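PDB 3T7V: 3-methylornithine synthase from Methanosarcina barkeri, which isomerises L-lysine to (3R)-3-methyl-D-ornithine by a radical mechanism that uses S-adenosylmethionine and a [4Fe-4S] cluster, a step in pyrrolysine biosynthesis. Local coordinates for residues A[172-177]-A[216-221]; A[212-217]-A[254-259]; A[166-171]-A[188-193]; A[42-47]-A[261-266]. All coordinates share one frame; numbering follows the deposited sequence.

Contact 1 of 4, residues A[172-177]-A[216-221]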
# COMPACT_ATOMS: atom_id res chain seq x y z
N THR A 172 -0.17 -9.26 -8.85
CA THR A 172 0.86 -9.99 -9.63
C THR A 172 0.67 -9.61 -11.09
O THR A 172 -0.47 -9.49 -11.57
CB THR A 172 0.70 -11.51 -9.43
OG1 THR A 172 1.66 -12.18 -10.22
CG2 THR A 172 -0.69 -12.02 -9.80
N TYR A 173 1.75 -9.59 -11.84
CA TYR A 173 1.67 -9.55 -13.30
C TYR A 173 1.87 -10.91 -13.99
O TYR A 173 1.93 -10.98 -15.24
CB TYR A 173 2.72 -8.56 -13.89
CG TYR A 173 2.29 -7.14 -13.64
CD1 TYR A 173 2.44 -6.53 -12.39
CD2 TYR A 173 1.70 -6.42 -14.66
CE1 TYR A 173 1.95 -5.20 -12.15
CE2 TYR A 173 1.25 -5.10 -14.46
CZ TYR A 173 1.38 -4.53 -13.22
OH TYR A 173 0.89 -3.26 -13.03
N ASP A 174 1.93 -11.97 -13.18
CA ASP A 174 1.97 -13.32 -13.73
C ASP A 174 0.53 -13.73 -13.97
O ASP A 174 -0.27 -13.86 -13.04
CB ASP A 174 2.60 -14.18 -12.61
CG ASP A 174 2.62 -15.64 -12.90
OD1 ASP A 174 1.97 -16.10 -13.85
OD2 ASP A 174 3.40 -16.32 -12.10
N THR A 175 0.13 -13.85 -15.25
CA THR A 175 -1.27 -14.05 -15.58
C THR A 175 -1.87 -15.34 -15.02
O THR A 175 -3.07 -15.31 -14.51
CB THR A 175 -1.48 -13.85 -17.09
OG1 THR A 175 -0.49 -14.58 -17.80
CG2 THR A 175 -1.23 -12.39 -17.36
N GLU A 176 -1.00 -16.36 -14.94
CA GLU A 176 -1.40 -17.67 -14.41
C GLU A 176 -1.77 -17.53 -12.92
O GLU A 176 -2.68 -18.17 -12.38
CB GLU A 176 -0.23 -18.68 -14.53
CG GLU A 176 0.51 -18.73 -15.86
CD GLU A 176 -0.26 -19.50 -16.92
OE1 GLU A 176 0.29 -20.50 -17.45
OE2 GLU A 176 -1.41 -19.10 -17.21
N LEU A 177 -1.04 -16.67 -12.20
CA LEU A 177 -1.38 -16.47 -10.81
C LEU A 177 -2.51 -15.47 -10.59
O LEU A 177 -3.36 -15.66 -9.70
CB LEU A 177 -0.10 -16.05 -10.11
CG LEU A 177 -0.19 -15.80 -8.63
CD1 LEU A 177 -0.71 -17.02 -7.80
CD2 LEU A 177 1.16 -15.30 -8.07
N ILE A 216 10.66 -16.88 -7.69
CA ILE A 216 11.52 -15.76 -8.16
C ILE A 216 11.08 -15.29 -9.52
O ILE A 216 11.01 -14.07 -9.72
CB ILE A 216 13.00 -16.16 -8.13
CG1 ILE A 216 13.47 -16.25 -6.71
CG2 ILE A 216 13.89 -15.25 -8.99
CD1 ILE A 216 14.86 -16.86 -6.53
N GLU A 217 10.84 -16.21 -10.46
CA GLU A 217 10.50 -15.75 -11.84
C GLU A 217 9.18 -14.94 -11.84
O GLU A 217 9.07 -13.95 -12.58
CB GLU A 217 10.49 -16.96 -12.79
CG GLU A 217 11.94 -17.42 -13.01
CD GLU A 217 12.02 -18.50 -14.10
OE1 GLU A 217 11.05 -19.36 -14.19
OE2 GLU A 217 13.04 -18.43 -14.83
N SER A 218 8.20 -15.42 -11.08
CA SER A 218 6.88 -14.71 -11.03
C SER A 218 7.10 -13.32 -10.44
O SER A 218 6.52 -12.33 -10.96
CB SER A 218 6.01 -15.53 -10.07
OG SER A 218 4.75 -14.98 -9.90
N THR A 219 7.94 -13.21 -9.43
CA THR A 219 8.23 -11.94 -8.80
C THR A 219 8.92 -11.00 -9.78
O THR A 219 8.61 -9.79 -9.79
CB THR A 219 9.07 -12.18 -7.55
OG1 THR A 219 8.33 -13.07 -6.67
CG2 THR A 219 9.37 -10.85 -6.84
N ILE A 220 9.90 -11.50 -10.55
CA ILE A 220 10.53 -10.62 -11.57
C ILE A 220 9.52 -10.12 -12.58
O ILE A 220 9.56 -8.93 -12.93
CB ILE A 220 11.69 -11.39 -12.23
CG1 ILE A 220 12.71 -11.63 -11.13
CG2 ILE A 220 12.26 -10.57 -13.36
CD1 ILE A 220 13.89 -12.45 -11.66
N LEU A 221 8.61 -11.00 -13.05
CA LEU A 221 7.57 -10.60 -14.01
C LEU A 221 6.75 -9.47 -13.36
O LEU A 221 6.46 -8.46 -14.00
CB LEU A 221 6.61 -11.74 -14.32
CG LEU A 221 6.94 -12.92 -15.24
CD1 LEU A 221 5.70 -13.84 -15.37
CD2 LEU A 221 7.26 -12.26 -16.59
O HOH W 1 4.03 -12.45 -8.87
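Ser218 and Asp174 make the direct polar link of this contact: the serine hydroxyl OG donates at 2.9 Å to the carboxylate oxygen OD2 of Asp174, which receives it on its anti lone pair, the one turned away from OD1. Both side chains extend anti to their backbone N (chi1 179° for Ser218, 174° for Asp174), which sends OG and CG out across the gap between helix 216-228 and the turn that starts helix 175-181. The other carboxylate oxygen works within its own segment. Asp174 is the N-cap of helix 175-181, and its OD1 accepts weakly from Glu176 N and Leu177 N, so the short aspartate serves helix start and neighbour at once.

A water supplies the second polar path. It gives a hydrogen to Ser218 OG at 2.8 Å and lies 2.7 Å from Thr172 OG1. That threonine oxygen also accepts from Asp174 N at 3.0 Å, closing an ST turn that shapes the loop just before the cap.

The remaining contacts are van der Waals touches and thinner. Carbon meets carbon where CD1 of Leu221 lies 4.1 Å from Asp174 CA; Leu177 CD2 comes to 4.0 Å from Ser218 OG. Tyr173 lays its CB 3.7 Å from Leu221 O, while its hydroxyl bonds to Asp206 farther off.

The contact thus joins the starts of helices 175-181 and 216-228 at the rim where the barrel strands end, next to Glu171, which binds S-adenosylmethionine. With OG both donating to the carboxylate and accepting from the water, the serine hydroxyl is held by two partners, and its donated hydrogen would probably favour a charged Asp174.

Contact 2 of 4, residues A[212-217]-A[254-259]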
# COMPACT_ATOMS: atom_id res chain seq x y z
N VAL A 212 2.51 -15.82 -1.76
CA VAL A 212 1.20 -16.26 -2.23
C VAL A 212 1.40 -17.26 -3.37
O VAL A 212 0.51 -17.46 -4.20
CB VAL A 212 0.31 -15.00 -2.61
CG1 VAL A 212 0.85 -14.40 -3.94
CG2 VAL A 212 -1.21 -15.25 -2.45
N GLY A 213 2.59 -17.87 -3.44
CA GLY A 213 2.90 -18.92 -4.42
C GLY A 213 3.71 -18.35 -5.58
O GLY A 213 3.94 -19.06 -6.58
N ASN A 214 4.09 -17.07 -5.48
CA ASN A 214 5.03 -16.49 -6.45
C ASN A 214 6.44 -16.96 -6.18
O ASN A 214 6.97 -16.86 -5.08
CB ASN A 214 4.98 -14.95 -6.33
CG ASN A 214 5.24 -14.45 -4.91
OD1 ASN A 214 4.53 -14.88 -3.96
ND2 ASN A 214 6.23 -13.57 -4.71
N ASP A 215 7.05 -17.53 -7.19
CA ASP A 215 8.49 -17.84 -7.10
C ASP A 215 9.36 -16.69 -7.57
O ASP A 215 8.83 -15.60 -7.91
CB ASP A 215 8.79 -19.19 -7.87
CG ASP A 215 8.65 -19.10 -9.43
OD1 ASP A 215 8.11 -18.10 -10.03
OD2 ASP A 215 9.12 -20.08 -10.16
N ILE A 216 10.66 -16.88 -7.69
CA ILE A 216 11.52 -15.76 -8.16
C ILE A 216 11.08 -15.29 -9.52
O ILE A 216 11.01 -14.07 -9.72
CB ILE A 216 13.00 -16.16 -8.13
CG1 ILE A 216 13.47 -16.25 -6.71
CG2 ILE A 216 13.89 -15.25 -8.99
CD1 ILE A 216 14.86 -16.86 -6.53
N GLU A 217 10.84 -16.21 -10.46
CA GLU A 217 10.50 -15.75 -11.84
C GLU A 217 9.18 -14.94 -11.84
O GLU A 217 9.07 -13.95 -12.58
CB GLU A 217 10.49 -16.96 -12.79
CG GLU A 217 11.94 -17.42 -13.01
CD GLU A 217 12.02 -18.50 -14.10
OE1 GLU A 217 11.05 -19.36 -14.19
OE2 GLU A 217 13.04 -18.43 -14.83
N SER A 254 8.74 -20.39 0.40
CA SER A 254 9.68 -19.46 -0.27
C SER A 254 10.51 -18.59 0.64
O SER A 254 10.12 -18.30 1.77
CB SER A 254 8.94 -18.54 -1.25
OG SER A 254 9.00 -19.09 -2.58
N ASN A 255 11.64 -18.13 0.10
CA ASN A 255 12.55 -17.18 0.75
C ASN A 255 12.24 -15.72 0.33
O ASN A 255 13.06 -14.77 0.60
CB ASN A 255 14.02 -17.55 0.39
CG ASN A 255 14.97 -17.44 1.57
OD1 ASN A 255 14.54 -17.35 2.73
ND2 ASN A 255 16.28 -17.47 1.29
N LEU A 256 11.09 -15.51 -0.34
CA LEU A 256 10.81 -14.21 -0.97
C LEU A 256 10.07 -13.26 -0.03
O LEU A 256 8.82 -12.96 -0.14
CB LEU A 256 10.11 -14.27 -2.29
CG LEU A 256 10.84 -14.99 -3.38
CD1 LEU A 256 9.89 -15.51 -4.42
CD2 LEU A 256 11.82 -14.02 -4.05
N SER A 257 10.88 -12.73 0.85
CA SER A 257 10.33 -12.00 1.94
C SER A 257 10.00 -10.60 1.45
O SER A 257 10.66 -10.07 0.55
CB SER A 257 11.30 -11.98 3.09
OG SER A 257 12.29 -11.04 2.79
N GLU A 258 9.03 -10.01 2.10
CA GLU A 258 8.69 -8.63 1.84
C GLU A 258 9.93 -7.70 2.04
O GLU A 258 10.09 -6.76 1.29
CB GLU A 258 7.54 -8.29 2.76
CG GLU A 258 7.04 -6.86 2.60
CD GLU A 258 6.00 -6.51 3.62
OE1 GLU A 258 5.34 -7.47 4.18
OE2 GLU A 258 5.81 -5.28 3.87
N LEU A 259 10.79 -7.93 3.06
CA LEU A 259 11.90 -7.02 3.24
C LEU A 259 12.88 -7.01 2.09
O LEU A 259 13.35 -5.97 1.65
CB LEU A 259 12.66 -7.33 4.54
CG LEU A 259 11.80 -7.48 5.81
CD1 LEU A 259 12.81 -7.82 6.93
CD2 LEU A 259 11.11 -6.14 6.06
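Leu256 meets the backbone of 214-216, at the helix start, with the two ends of its fork, and here the packing is close. Its CD1 sits against the backbone, 3.3 Å from Asn214 O and 3.4 Å from Asp215 C, while CD2 touches CG1 of Ile216 at 3.8 Å, the two side chains crossing at about a right angle. Leucine suits the place because one branch can cover a bent backbone while the other reaches a neighbouring aliphatic chain. An inverse gamma turn centred on Leu256 presents the side chain.

Both segments are loops that run into helices of the barrel's outer layer, 216-228 and 258-268, with Asp215 and Ser257 as their N-caps. The loop before Asp215 is shaped by Asn214, whose OD1 accepts from Val212 N at 3.1 Å in a nearly straight bond, N-H...O 169°. On the other branch of that amide, ND2 bonds to the hydroxyls of Thr219 and Thr210 and passes 4.2 Å from Leu256 CD1. An alanine in place of Asn214 would probably leave Val212 N and both threonine hydroxyls without these amide partners and let the backbone beside Leu256 shift.

Toward solvent the contact thins. Ser254 brings OG only to 3.9 Å from Asn214 O, and the exposed Asp215 has its CB pointing away from the loop 254-257, its OD1 capping Ser218 N.

Contact 3 of 4, residues A[166-171]-A[188-193]. With SAM (S-adenosylmethionine), chain C; MD0 (5-amino-D-isoleucine), chain D.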
# COMPACT_ATOMS: atom_id res chain seq x y z
N LEU A 166 -4.59 7.35 -6.56
CA LEU A 166 -5.40 6.12 -6.72
C LEU A 166 -4.54 4.93 -6.37
O LEU A 166 -3.48 4.73 -6.99
CB LEU A 166 -5.88 5.98 -8.17
CG LEU A 166 -6.60 4.62 -8.44
CD1 LEU A 166 -7.89 4.57 -7.66
CD2 LEU A 166 -6.83 4.54 -9.92
N ALA A 167 -4.97 4.14 -5.40
CA ALA A 167 -4.23 2.89 -5.08
C ALA A 167 -5.05 1.73 -5.62
O ALA A 167 -6.18 1.51 -5.17
CB ALA A 167 -4.05 2.80 -3.55
N LEU A 168 -4.49 1.04 -6.58
CA LEU A 168 -5.24 -0.07 -7.23
C LEU A 168 -4.20 -1.11 -7.61
O LEU A 168 -3.54 -1.01 -8.66
CB LEU A 168 -5.96 0.52 -8.52
CG LEU A 168 -6.99 -0.47 -9.12
CD1 LEU A 168 -8.23 -0.61 -8.22
CD2 LEU A 168 -7.37 0.03 -10.55
N TYR A 169 -3.99 -2.06 -6.69
CA TYR A 169 -2.81 -2.92 -6.86
C TYR A 169 -3.11 -4.08 -7.77
O TYR A 169 -4.18 -4.65 -7.77
CB TYR A 169 -2.37 -3.51 -5.46
CG TYR A 169 -2.24 -2.44 -4.37
CD1 TYR A 169 -1.86 -1.14 -4.69
CD2 TYR A 169 -2.51 -2.75 -3.07
CE1 TYR A 169 -1.80 -0.14 -3.69
CE2 TYR A 169 -2.47 -1.80 -2.08
CZ TYR A 169 -2.14 -0.50 -2.39
OH TYR A 169 -2.10 0.46 -1.39
N GLN A 170 -2.12 -4.40 -8.60
CA GLN A 170 -2.29 -5.53 -9.53
C GLN A 170 -2.14 -6.91 -8.84
O GLN A 170 -2.65 -7.92 -9.37
CB GLN A 170 -1.25 -5.46 -10.63
CG GLN A 170 -1.70 -6.23 -11.90
CD GLN A 170 -2.84 -5.60 -12.65
OE1 GLN A 170 -3.11 -4.42 -12.52
NE2 GLN A 170 -3.49 -6.39 -13.52
N GLU A 171 -1.42 -6.94 -7.69
CA GLU A 171 -1.13 -8.21 -6.91
C GLU A 171 -0.02 -9.04 -7.56
O GLU A 171 0.95 -9.45 -6.91
CB GLU A 171 -2.31 -9.15 -6.65
CG GLU A 171 -3.61 -8.53 -6.26
CD GLU A 171 -3.48 -7.58 -5.13
OE1 GLU A 171 -2.49 -7.54 -4.31
OE2 GLU A 171 -4.40 -6.76 -5.02
N ASP A 188 -6.40 -6.49 -17.53
CA ASP A 188 -6.12 -5.20 -18.16
C ASP A 188 -7.03 -4.12 -17.59
O ASP A 188 -6.70 -2.92 -17.67
CB ASP A 188 -6.29 -5.31 -19.68
CG ASP A 188 -5.14 -6.07 -20.33
OD1 ASP A 188 -4.06 -6.21 -19.71
OD2 ASP A 188 -5.33 -6.51 -21.50
N GLY A 189 -8.17 -4.50 -17.00
CA GLY A 189 -9.10 -3.48 -16.45
C GLY A 189 -8.35 -2.62 -15.43
O GLY A 189 -8.57 -1.41 -15.34
N ARG A 190 -7.57 -3.28 -14.54
CA ARG A 190 -6.90 -2.51 -13.47
C ARG A 190 -5.79 -1.68 -14.07
O ARG A 190 -5.55 -0.54 -13.63
CB ARG A 190 -6.34 -3.38 -12.30
CG ARG A 190 -7.46 -4.09 -11.55
CD ARG A 190 -7.01 -5.06 -10.50
NE ARG A 190 -6.61 -4.42 -9.25
CZ ARG A 190 -7.46 -4.07 -8.27
NH1 ARG A 190 -8.82 -4.13 -8.45
NH2 ARG A 190 -6.99 -3.63 -7.07
N VAL A 191 -5.04 -2.26 -15.03
CA VAL A 191 -4.00 -1.51 -15.71
C VAL A 191 -4.60 -0.27 -16.38
O VAL A 191 -4.03 0.89 -16.23
CB VAL A 191 -3.37 -2.42 -16.76
CG1 VAL A 191 -2.40 -1.60 -17.61
CG2 VAL A 191 -2.60 -3.58 -16.08
N ASN A 192 -5.73 -0.42 -17.07
CA ASN A 192 -6.33 0.67 -17.80
C ASN A 192 -6.88 1.76 -16.88
O ASN A 192 -6.86 2.97 -17.23
CB ASN A 192 -7.42 0.09 -18.75
CG ASN A 192 -6.82 -0.65 -19.92
OD1 ASN A 192 -5.67 -0.52 -20.22
ND2 ASN A 192 -7.61 -1.51 -20.53
N ALA A 193 -7.42 1.35 -15.71
CA ALA A 193 -7.92 2.33 -14.79
C ALA A 193 -6.77 3.19 -14.22
O ALA A 193 -6.95 4.42 -14.07
CB ALA A 193 -8.68 1.61 -13.64
N SAM C . -11.19 -3.45 -2.60
CA SAM C . -10.24 -2.64 -3.20
C SAM C . -9.21 -3.35 -3.97
O SAM C . -9.19 -4.60 -3.98
OXT SAM C . -8.44 -2.64 -4.72
CB SAM C . -9.33 -2.15 -2.31
CG SAM C . -8.77 -2.96 -1.21
SD SAM C . -6.93 -2.97 -1.20
CE SAM C . -6.60 -2.16 0.34
C5' SAM C . -6.60 -4.66 -0.76
C4' SAM C . -5.40 -5.07 -1.18
O4' SAM C . -5.07 -5.39 0.32
C3' SAM C . -5.35 -6.08 -2.05
O3' SAM C . -4.91 -5.21 -3.11
C2' SAM C . -4.09 -6.66 -1.40
O2' SAM C . -2.84 -6.21 -2.02
C1' SAM C . -4.07 -6.40 0.12
N9 SAM C . -4.61 -7.61 0.85
C8 SAM C . -5.88 -8.12 0.90
N7 SAM C . -5.87 -9.23 1.63
C5 SAM C . -4.58 -9.43 2.06
C6 SAM C . -3.97 -10.47 2.78
N6 SAM C . -4.65 -11.52 3.24
N1 SAM C . -2.67 -10.36 3.08
C2 SAM C . -1.92 -9.32 2.63
N3 SAM C . -2.44 -8.36 1.83
C4 SAM C . -3.79 -8.42 1.58
C MD0 D . -2.06 -0.56 4.10
N MD0 D . -3.91 -1.53 5.32
O MD0 D . -1.53 0.49 3.68
CA MD0 D . -3.54 -0.62 4.24
CB MD0 D . -4.21 -1.07 2.91
CD MD0 D . -4.92 -0.01 0.66
NE MD0 D . -4.62 1.09 -0.25
CG MD0 D . -3.95 0.03 1.84
CG2 MD0 D . -3.70 -2.44 2.38
OXT MD0 D . -1.41 -1.57 4.40
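Arg190 reaches from helix 187-200 to the loop that follows strand 163-167 and fastens it to the cofactor. Its NH2 donates to the carboxylate oxygen OXT of S-adenosylmethionine at 2.9 Å, in an almost straight bond (N-H...O 164°), and more weakly to Tyr169 O. Arg190 NE donates to Tyr169 O at 2.9 Å, the oxygen close to the guanidinium plane although NE stands above the plane of the carbonyl. Leu168 CD1 lies over one guanidinium face, offset toward the rim, 3.5 Å from Arg190 NH2. Alongside, Tyr169 OH accepts from NE of the bound 5-amino-D-isoleucine at 2.8 Å, and Glu171 receives the ribose hydroxyls, O2' on OE1 and O3' on OE2. The short loop thereby serves both ligands.

This is the usual plan of a TIM barrel, in which loops at the C-terminal ends of the strands carry the active site; here they belong to the radical SAM core. A leucine in place of Arg190 would probably leave the cofactor carboxylate without this charged partner and Tyr169 O without its two donors.

Behind the first shell, Gln170 slides past Arg190 in the opposite direction. Its chain bends at chi2 (69°), and OE1 lies 3.4 Å from Arg190 CB while accepting from Arg194. Deeper still, Leu168 CD2 rests on Ala193 CB at 3.7 Å, where a residue as small as alanine suits the close approach of the helix to this loop. Glu205 bonds to Tyr169 OH, and Arg182 pairs with Glu171.

Contact 4 of 4, residues A[42-47]-A[261-266]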
# COMPACT_ATOMS: atom_id res chain seq x y z
N ARG A 42 23.61 -6.56 3.66
CA ARG A 42 24.24 -5.73 2.65
C ARG A 42 23.18 -5.19 1.67
O ARG A 42 23.27 -4.04 1.19
CB ARG A 42 25.44 -6.42 1.94
CG ARG A 42 25.15 -7.38 0.84
CD ARG A 42 26.15 -7.18 -0.30
NE ARG A 42 25.84 -8.04 -1.44
CZ ARG A 42 24.77 -7.92 -2.22
NH1 ARG A 42 23.87 -6.98 -2.00
NH2 ARG A 42 24.60 -8.77 -3.22
N LEU A 43 22.16 -5.98 1.41
CA LEU A 43 21.04 -5.54 0.53
C LEU A 43 20.24 -4.41 1.23
O LEU A 43 19.99 -3.36 0.57
CB LEU A 43 20.14 -6.74 0.22
CG LEU A 43 18.85 -6.39 -0.50
CD1 LEU A 43 19.11 -5.65 -1.84
CD2 LEU A 43 17.92 -7.60 -0.64
N TYR A 44 19.89 -4.59 2.50
CA TYR A 44 19.18 -3.52 3.22
C TYR A 44 19.99 -2.23 3.30
O TYR A 44 19.49 -1.19 3.07
CB TYR A 44 18.80 -3.93 4.64
CG TYR A 44 18.05 -5.26 4.75
CD1 TYR A 44 17.18 -5.71 3.70
CD2 TYR A 44 18.12 -6.05 5.90
CE1 TYR A 44 16.50 -6.92 3.81
CE2 TYR A 44 17.43 -7.22 6.00
CZ TYR A 44 16.63 -7.65 4.96
OH TYR A 44 16.02 -8.86 5.12
N SER A 45 21.30 -2.36 3.58
CA SER A 45 22.18 -1.20 3.64
C SER A 45 22.24 -0.47 2.30
O SER A 45 22.21 0.76 2.27
CB SER A 45 23.62 -1.67 4.01
OG SER A 45 24.45 -0.53 4.08
N ALA A 46 22.31 -1.20 1.18
CA ALA A 46 22.32 -0.54 -0.11
C ALA A 46 21.03 0.26 -0.34
O ALA A 46 21.03 1.39 -0.86
CB ALA A 46 22.54 -1.58 -1.26
N ALA A 47 19.91 -0.40 -0.05
CA ALA A 47 18.63 0.32 -0.22
C ALA A 47 18.53 1.53 0.73
O ALA A 47 17.98 2.56 0.33
CB ALA A 47 17.49 -0.67 0.03
N ILE A 261 12.11 -7.73 -0.98
CA ILE A 261 11.52 -7.12 -2.14
C ILE A 261 11.42 -5.61 -1.98
O ILE A 261 11.55 -4.87 -2.93
CB ILE A 261 10.14 -7.73 -2.45
CG1 ILE A 261 10.36 -9.22 -2.88
CG2 ILE A 261 9.36 -6.99 -3.57
CD1 ILE A 261 9.07 -9.96 -2.84
N ILE A 262 11.19 -5.13 -0.74
CA ILE A 262 11.25 -3.64 -0.48
C ILE A 262 12.60 -3.07 -0.91
O ILE A 262 12.67 -2.03 -1.56
CB ILE A 262 10.91 -3.28 0.97
CG1 ILE A 262 9.44 -3.48 1.25
CG2 ILE A 262 11.34 -1.85 1.27
CD1 ILE A 262 9.12 -3.39 2.72
N SER A 263 13.67 -3.80 -0.51
CA SER A 263 15.00 -3.29 -0.90
C SER A 263 15.18 -3.32 -2.40
O SER A 263 15.69 -2.37 -2.97
CB SER A 263 16.09 -4.11 -0.26
OG SER A 263 16.00 -4.05 1.15
N VAL A 264 14.71 -4.38 -3.06
CA VAL A 264 14.83 -4.43 -4.52
C VAL A 264 13.99 -3.31 -5.15
O VAL A 264 14.42 -2.64 -6.11
CB VAL A 264 14.37 -5.83 -5.02
CG1 VAL A 264 14.25 -5.80 -6.53
CG2 VAL A 264 15.45 -6.85 -4.62
N LEU A 265 12.78 -3.04 -4.60
CA LEU A 265 11.97 -1.93 -5.15
C LEU A 265 12.70 -0.61 -5.00
O LEU A 265 12.57 0.27 -5.86
CB LEU A 265 10.62 -1.81 -4.36
CG LEU A 265 9.60 -2.90 -4.80
CD1 LEU A 265 8.38 -2.85 -3.81
CD2 LEU A 265 9.10 -2.73 -6.22
N ARG A 266 13.36 -0.43 -3.87
CA ARG A 266 14.10 0.86 -3.68
C ARG A 266 15.24 0.98 -4.70
O ARG A 266 15.53 2.09 -5.19
CB ARG A 266 14.63 0.96 -2.27
CG ARG A 266 15.51 2.18 -1.94
CD ARG A 266 14.80 3.49 -2.28
NE ARG A 266 13.68 3.71 -1.38
CZ ARG A 266 12.67 4.54 -1.62
NH1 ARG A 266 12.59 5.25 -2.72
NH2 ARG A 266 11.63 4.58 -0.77
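Helix 258-268, one of the helices on the outside of the barrel, is covered here by helix 37-55, which precedes the first barrel strand. Ser263 lies at the middle of the meeting, its CB pointing at the other helix. That CB fits between Leu43 and Ala47, with Ser263 CB 3.6 Å from Leu43 CG and 3.7 Å from Ala47 CB. The small Ser263 and Ala47 suit the spot, since the axes of the two short segments approach to 8.8 Å at an angle of 38°.

The serine hydroxyl also meets the edge of the Tyr44 ring, near its plane, with Ser263 OG 3.3 Å from Tyr44 CD1. OG itself is hydrogen-bonded to Ala292 O, which satisfies this buried group and ties helix 258-268 to the end of the next barrel helix, 278-291. In the alternating strand and helix order of the TIM barrel, these two helices are neighbours in the outer layer.

One turn along, Arg266 contributes the aliphatic part of its chain: CG, anti to the backbone N (chi1 176°), is laid against Ala47, with Arg266 CG 3.4 Å from Ala47 O and 4.0 Å from Ala47 CB. The chain then bends at chi2 and chi3, and its NE bonds to the carbonyl of Gly293, its NH1 to those of Arg272 and Pro270.

How the contacts relate
Contacts 3 and 4 are buried, whereas contacts 1 and 2 are only partly so. Contact 3 alone touches the ligands, with charge and hydrogen bonds suited to the active end of the barrel; contact 4, about 25 Å away between centres, is packing between helices with no hydrogen bond across it, Arg266 lending only its aliphatic part. Contacts 1 and 2 share helix 216-228 and also touch where Leu177 CD1 packs near Val212 O. Contact 1 is chiefly polar, contact 2 chiefly leucine against backbone. Contacts 2 and 4 both use helix 258-268, at its start and farther along, and contacts 1 and 3 adjoin in sequence at Glu171 and Thr172.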